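Local coordinates for Methylcobalamin\: coenzyme M methyltransferase (Methanosarcina mazei, PDB 4AY7), which catalyses methyl transfer from a methylated corrinoid to coenzyme M, a zinc-dependent step of methanogenesis, at residues Phe224-Ala236 with Asn252-Glu264. Sequence-based numbering, arbitrary orientation.
Sequences FRQFLKSRLQKFA and NPILSDMADCGFE
Charge pairing ties Arg225 and Lys229 to Asp257 and Asp260 along the more exposed flank. Arg225 NH1 donates to Asp257 OD2 at 2.7 Å, and a bend at chi3 turns the guanidinium to this acid. The bond lies within the guanidinium plane but 31° out of the carboxylate plane, on the syn side. Lys229, nearly fully extended, brings NZ to 3.2 Å from Asp260 OD2 on its anti side, with a longer salt bridge to Asp257 OD1; Asp260 OD1 is taken by Arg285.

Gln233 NE2 donates to Asp260 O at 2.9 Å, nearly straight (166°) yet from above the carbonyl plane, while Gln233 CA lies 3.3 Å from Cys261 O in a CA-H...O contact.

Apolar packing fills the inner side. Ile254 CD1 sits over one face of the Phe224 ring, 3.7 Å from CD2, and Cys261 SG approaches that ring obliquely. Ala236 CB stands almost centrally over the Phe263 ring, 4.0 Å from its centroid, in a CH-pi contact.

The axes of helical segments 224-236 and 252-259, from successive TIM-barrel helices, approach to 10.7 Å and cross at -39°. Strand 242-246 runs between them in sequence, its Leu245 touching Leu232 and Phe263; its last residue, His246, and then Cys248 bind the zinc ion, about 10 Å from the Met258 side chain. Helix 178-202 packs beside Phe227 and Arg231, and helix 275-282 beside Leu255.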
loop_
_atom_site.group_PDB
_atom_site.type_symbol
_atom_site.label_atom_id
_atom_site.label_comp_id
_atom_site.label_asym_id
_atom_site.label_seq_id
_atom_site.Cartn_x
_atom_site.Cartn_y
_atom_site.Cartn_z
ATOM N N PHE A 224 -6.876 -17.727 -5.388
ATOM C CA PHE A 224 -7.203 -16.640 -4.503
ATOM C C PHE A 224 -8.359 -17.062 -3.575
ATOM O O PHE A 224 -8.331 -16.798 -2.361
ATOM C CB PHE A 224 -7.591 -15.394 -5.316
ATOM C CG PHE A 224 -7.870 -14.208 -4.473
ATOM C CD1 PHE A 224 -9.154 -14.000 -3.954
ATOM C CD2 PHE A 224 -6.839 -13.264 -4.181
ATOM C CE1 PHE A 224 -9.375 -12.915 -3.144
ATOM C CE2 PHE A 224 -7.066 -12.196 -3.350
ATOM C CZ PHE A 224 -8.364 -11.976 -2.882
ATOM N N ARG A 225 -9.422 -17.600 -4.172
ATOM C CA ARG A 225 -10.616 -17.976 -3.385
ATOM C C ARG A 225 -10.360 -19.154 -2.489
ATOM O O ARG A 225 -10.822 -19.176 -1.367
ATOM C CB ARG A 225 -11.831 -18.233 -4.263
ATOM C CG ARG A 225 -12.351 -16.935 -4.862
ATOM C CD ARG A 225 -13.476 -17.204 -5.804
ATOM N NE ARG A 225 -13.101 -17.802 -7.090
ATOM C CZ ARG A 225 -12.850 -17.119 -8.196
ATOM N NH1 ARG A 225 -12.859 -15.788 -8.219
ATOM N NH2 ARG A 225 -12.599 -17.792 -9.288
ATOM N N GLN A 226 -9.561 -20.102 -2.934
ATOM C CA GLN A 226 -9.342 -21.299 -2.146
ATOM C C GLN A 226 -8.397 -21.064 -0.936
ATOM O O GLN A 226 -8.657 -21.610 0.186
ATOM C CB GLN A 226 -8.737 -22.409 -2.986
ATOM C CG GLN A 226 -8.568 -23.573 -2.061
ATOM C CD GLN A 226 -8.404 -24.887 -2.763
ATOM O OE1 GLN A 226 -8.185 -24.938 -3.990
ATOM N NE2 GLN A 226 -8.408 -25.956 -1.979
ATOM N N PHE A 227 -7.313 -20.294 -1.171
ATOM C CA PHE A 227 -6.233 -20.116 -0.162
ATOM C C PHE A 227 -5.930 -18.721 0.365
ATOM O O PHE A 227 -5.534 -18.568 1.534
ATOM C CB PHE A 227 -4.887 -20.639 -0.675
ATOM C CG PHE A 227 -4.927 -22.048 -1.199
ATOM C CD1 PHE A 227 -5.063 -23.103 -0.347
ATOM C CD2 PHE A 227 -4.803 -22.293 -2.568
ATOM C CE1 PHE A 227 -5.100 -24.391 -0.854
ATOM C CE2 PHE A 227 -4.870 -23.567 -3.081
ATOM C CZ PHE A 227 -5.004 -24.613 -2.232
ATOM N N LEU A 228 -6.101 -17.711 -0.489
ATOM C CA LEU A 228 -5.605 -16.350 -0.186
ATOM C C LEU A 228 -6.625 -15.538 0.554
ATOM O O LEU A 228 -6.291 -14.870 1.526
ATOM C CB LEU A 228 -5.143 -15.706 -1.465
ATOM C CG LEU A 228 -4.151 -16.500 -2.337
ATOM C CD1 LEU A 228 -3.652 -15.638 -3.538
ATOM C CD2 LEU A 228 -2.968 -17.098 -1.504
ATOM N N LYS A 229 -7.893 -15.611 0.134
ATOM C CA LYS A 229 -8.966 -14.801 0.702
ATOM C C LYS A 229 -9.033 -14.937 2.227
ATOM O O LYS A 229 -9.128 -13.932 2.928
ATOM C CB LYS A 229 -10.296 -15.233 0.075
ATOM C CG LYS A 229 -11.460 -14.360 0.418
ATOM C CD LYS A 229 -12.632 -14.726 -0.501
ATOM C CE LYS A 229 -13.949 -14.338 0.092
ATOM N NZ LYS A 229 -15.049 -14.209 -0.951
ATOM N N SER A 230 -8.953 -16.172 2.723
ATOM C CA SER A 230 -9.058 -16.387 4.175
ATOM C C SER A 230 -7.973 -15.730 4.987
ATOM O O SER A 230 -8.266 -15.218 6.099
ATOM C CB SER A 230 -9.200 -17.887 4.571
ATOM O OG SER A 230 -8.011 -18.563 4.196
ATOM N N ARG A 231 -6.744 -15.659 4.437
ATOM C CA ARG A 231 -5.716 -14.986 5.144
ATOM C C ARG A 231 -5.891 -13.501 5.116
ATOM O O ARG A 231 -5.655 -12.823 6.118
ATOM C CB ARG A 231 -4.289 -15.412 4.661
ATOM C CG ARG A 231 -3.845 -16.797 5.136
ATOM C CD ARG A 231 -4.390 -17.970 4.301
ATOM N NE ARG A 231 -4.102 -19.247 4.949
ATOM C CZ ARG A 231 -4.492 -20.437 4.529
ATOM N NH1 ARG A 231 -5.232 -20.598 3.454
ATOM N NH2 ARG A 231 -4.212 -21.502 5.298
ATOM N N LEU A 232 -6.246 -12.964 3.959
ATOM C CA LEU A 232 -6.540 -11.487 3.861
ATOM C C LEU A 232 -7.690 -11.074 4.798
ATOM O O LEU A 232 -7.546 -10.079 5.524
ATOM C CB LEU A 232 -6.853 -11.131 2.423
ATOM C CG LEU A 232 -5.656 -11.250 1.487
ATOM C CD1 LEU A 232 -6.052 -11.235 -0.012
ATOM C CD2 LEU A 232 -4.628 -10.136 1.759
ATOM N N GLN A 233 -8.767 -11.893 4.858
ATOM C CA GLN A 233 -9.826 -11.741 5.874
ATOM C C GLN A 233 -9.305 -11.745 7.304
ATOM O O GLN A 233 -9.710 -10.890 8.112
ATOM C CB GLN A 233 -10.869 -12.839 5.743
ATOM C CG GLN A 233 -11.741 -12.595 4.538
ATOM C CD GLN A 233 -12.675 -13.759 4.190
ATOM O OE1 GLN A 233 -12.352 -14.919 4.411
ATOM N NE2 GLN A 233 -13.803 -13.445 3.598
ATOM N N LYS A 234 -8.361 -12.641 7.601
ATOM C CA LYS A 234 -7.821 -12.711 8.958
ATOM C C LYS A 234 -7.008 -11.480 9.263
ATOM O O LYS A 234 -7.051 -10.942 10.393
ATOM C CB LYS A 234 -6.985 -13.941 9.147
ATOM C CG LYS A 234 -6.503 -14.147 10.567
ATOM C CD LYS A 234 -5.601 -15.373 10.583
ATOM C CE LYS A 234 -5.189 -15.776 11.997
ATOM N NZ LYS A 234 -6.411 -15.784 12.869
ATOM N N PHE A 235 -6.219 -11.025 8.269
ATOM C CA PHE A 235 -5.486 -9.786 8.476
ATOM C C PHE A 235 -6.392 -8.604 8.806
ATOM O O PHE A 235 -6.169 -7.871 9.803
ATOM C CB PHE A 235 -4.692 -9.465 7.195
ATOM C CG PHE A 235 -3.885 -8.213 7.288
ATOM C CD1 PHE A 235 -4.413 -7.015 6.926
ATOM C CD2 PHE A 235 -2.543 -8.270 7.734
ATOM C CE1 PHE A 235 -3.661 -5.845 6.982
ATOM C CE2 PHE A 235 -1.790 -7.116 7.827
ATOM C CZ PHE A 235 -2.370 -5.885 7.459
ATOM N N ALA A 236 -7.402 -8.384 7.956
ATOM C CA ALA A 236 -8.273 -7.195 8.071
ATOM C C ALA A 236 -8.995 -7.273 9.379
ATOM O O ALA A 236 -9.111 -6.276 10.092
ATOM C CB ALA A 236 -9.280 -7.136 6.961
ATOM N N ASN A 252 -9.859 -7.663 -12.124
ATOM C CA ASN A 252 -11.311 -7.863 -12.252
ATOM C C ASN A 252 -11.820 -9.276 -11.898
ATOM O O ASN A 252 -12.919 -9.408 -11.325
ATOM C CB ASN A 252 -11.839 -7.469 -13.613
ATOM C CG ASN A 252 -11.961 -5.962 -13.759
ATOM O OD1 ASN A 252 -12.192 -5.267 -12.791
ATOM N ND2 ASN A 252 -11.657 -5.464 -14.921
ATOM N N PRO A 253 -11.023 -10.330 -12.197
ATOM C CA PRO A 253 -11.561 -11.697 -11.929
ATOM C C PRO A 253 -11.637 -12.060 -10.449
ATOM O O PRO A 253 -12.326 -13.007 -10.097
ATOM C CB PRO A 253 -10.624 -12.612 -12.688
ATOM C CG PRO A 253 -9.908 -11.720 -13.690
ATOM C CD PRO A 253 -9.873 -10.340 -13.126
ATOM N N ILE A 254 -11.111 -11.190 -9.598
ATOM C CA ILE A 254 -11.178 -11.332 -8.174
ATOM C C ILE A 254 -11.631 -10.116 -7.430
ATOM O O ILE A 254 -11.696 -10.156 -6.209
ATOM C CB ILE A 254 -9.756 -11.713 -7.560
ATOM C CG1 ILE A 254 -8.671 -10.617 -7.762
ATOM C CG2 ILE A 254 -9.308 -13.104 -8.043
ATOM C CD1 ILE A 254 -7.415 -10.828 -6.904
ATOM N N LEU A 255 -11.953 -9.036 -8.150
ATOM C CA LEU A 255 -12.418 -7.803 -7.528
ATOM C C LEU A 255 -13.555 -8.032 -6.552
ATOM O O LEU A 255 -13.521 -7.499 -5.460
ATOM C CB LEU A 255 -12.807 -6.779 -8.602
ATOM C CG LEU A 255 -13.022 -5.366 -8.098
ATOM C CD1 LEU A 255 -11.795 -4.887 -7.292
ATOM C CD2 LEU A 255 -13.304 -4.439 -9.300
ATOM N N SER A 256 -14.570 -8.797 -6.947
ATOM C CA SER A 256 -15.715 -9.074 -6.055
ATOM C C SER A 256 -15.291 -9.881 -4.799
ATOM O O SER A 256 -15.705 -9.574 -3.705
ATOM C CB SER A 256 -16.864 -9.782 -6.824
ATOM O OG SER A 256 -17.995 -9.906 -6.003
ATOM N N ASP A 257 -14.309 -10.754 -4.959
ATOM C CA ASP A 257 -13.722 -11.542 -3.848
ATOM C C ASP A 257 -12.894 -10.639 -2.952
ATOM O O ASP A 257 -12.979 -10.776 -1.747
ATOM C CB ASP A 257 -12.890 -12.683 -4.383
ATOM C CG ASP A 257 -13.680 -13.632 -5.239
ATOM O OD1 ASP A 257 -14.596 -14.222 -4.668
ATOM O OD2 ASP A 257 -13.392 -13.784 -6.468
ATOM N N MET A 258 -12.146 -9.690 -3.522
ATOM C CA MET A 258 -11.453 -8.702 -2.716
ATOM C C MET A 258 -12.392 -7.937 -1.813
ATOM O O MET A 258 -12.055 -7.603 -0.684
ATOM C CB MET A 258 -10.713 -7.725 -3.641
ATOM C CG MET A 258 -9.490 -8.356 -4.374
ATOM S SD MET A 258 -8.796 -7.310 -5.664
ATOM C CE MET A 258 -8.338 -5.881 -4.676
ATOM N N ALA A 259 -13.598 -7.614 -2.352
ATOM C CA ALA A 259 -14.571 -6.837 -1.642
ATOM C C ALA A 259 -15.156 -7.583 -0.470
ATOM O O ALA A 259 -15.711 -6.950 0.410
ATOM C CB ALA A 259 -15.677 -6.313 -2.593
ATOM N N ASP A 260 -15.040 -8.911 -0.465
ATOM C CA ASP A 260 -15.432 -9.751 0.682
ATOM C C ASP A 260 -14.318 -9.970 1.746
ATOM O O ASP A 260 -14.549 -10.753 2.681
ATOM C CB ASP A 260 -15.851 -11.142 0.160
ATOM C CG ASP A 260 -17.137 -11.151 -0.621
ATOM O OD1 ASP A 260 -18.039 -10.328 -0.373
ATOM O OD2 ASP A 260 -17.276 -12.020 -1.515
ATOM N N CYS A 261 -13.144 -9.301 1.642
ATOM C CA CYS A 261 -12.012 -9.645 2.540
ATOM C C CYS A 261 -12.005 -8.814 3.815
ATOM O O CYS A 261 -11.150 -9.023 4.665
ATOM C CB CYS A 261 -10.678 -9.550 1.869
ATOM S SG CYS A 261 -10.359 -10.725 0.528
ATOM N N GLY A 262 -12.927 -7.863 3.935
ATOM C CA GLY A 262 -13.005 -7.097 5.168
ATOM C C GLY A 262 -12.191 -5.842 5.305
ATOM O O GLY A 262 -12.171 -5.234 6.369
ATOM N N PHE A 263 -11.596 -5.406 4.212
ATOM C CA PHE A 263 -10.895 -4.134 4.177
ATOM C C PHE A 263 -11.875 -3.025 3.915
ATOM O O PHE A 263 -12.755 -3.204 3.101
ATOM C CB PHE A 263 -9.866 -4.162 3.044
ATOM C CG PHE A 263 -8.729 -5.102 3.308
ATOM C CD1 PHE A 263 -8.881 -6.460 2.999
ATOM C CD2 PHE A 263 -7.505 -4.641 3.806
ATOM C CE1 PHE A 263 -7.846 -7.363 3.243
ATOM C CE2 PHE A 263 -6.473 -5.528 4.041
ATOM C CZ PHE A 263 -6.637 -6.899 3.770
ATOM N N GLU A 264 -11.724 -1.898 4.582
ATOM C CA GLU A 264 -12.549 -0.744 4.258
ATOM C C GLU A 264 -12.429 -0.335 2.810
ATOM O O GLU A 264 -13.433 -0.007 2.183
ATOM C CB GLU A 264 -12.179 0.436 5.121
ATOM C CG GLU A 264 -12.817 0.378 6.483
ATOM C CD GLU A 264 -12.208 -0.541 7.466
ATOM O OE1 GLU A 264 -11.139 -1.089 7.152
ATOM O OE2 GLU A 264 -12.847 -0.734 8.567
HETATM O O HOH W 1 -12.811 -15.278 -11.063
HETATM O O HOH W 2 -12.119 -9.475 7.918
#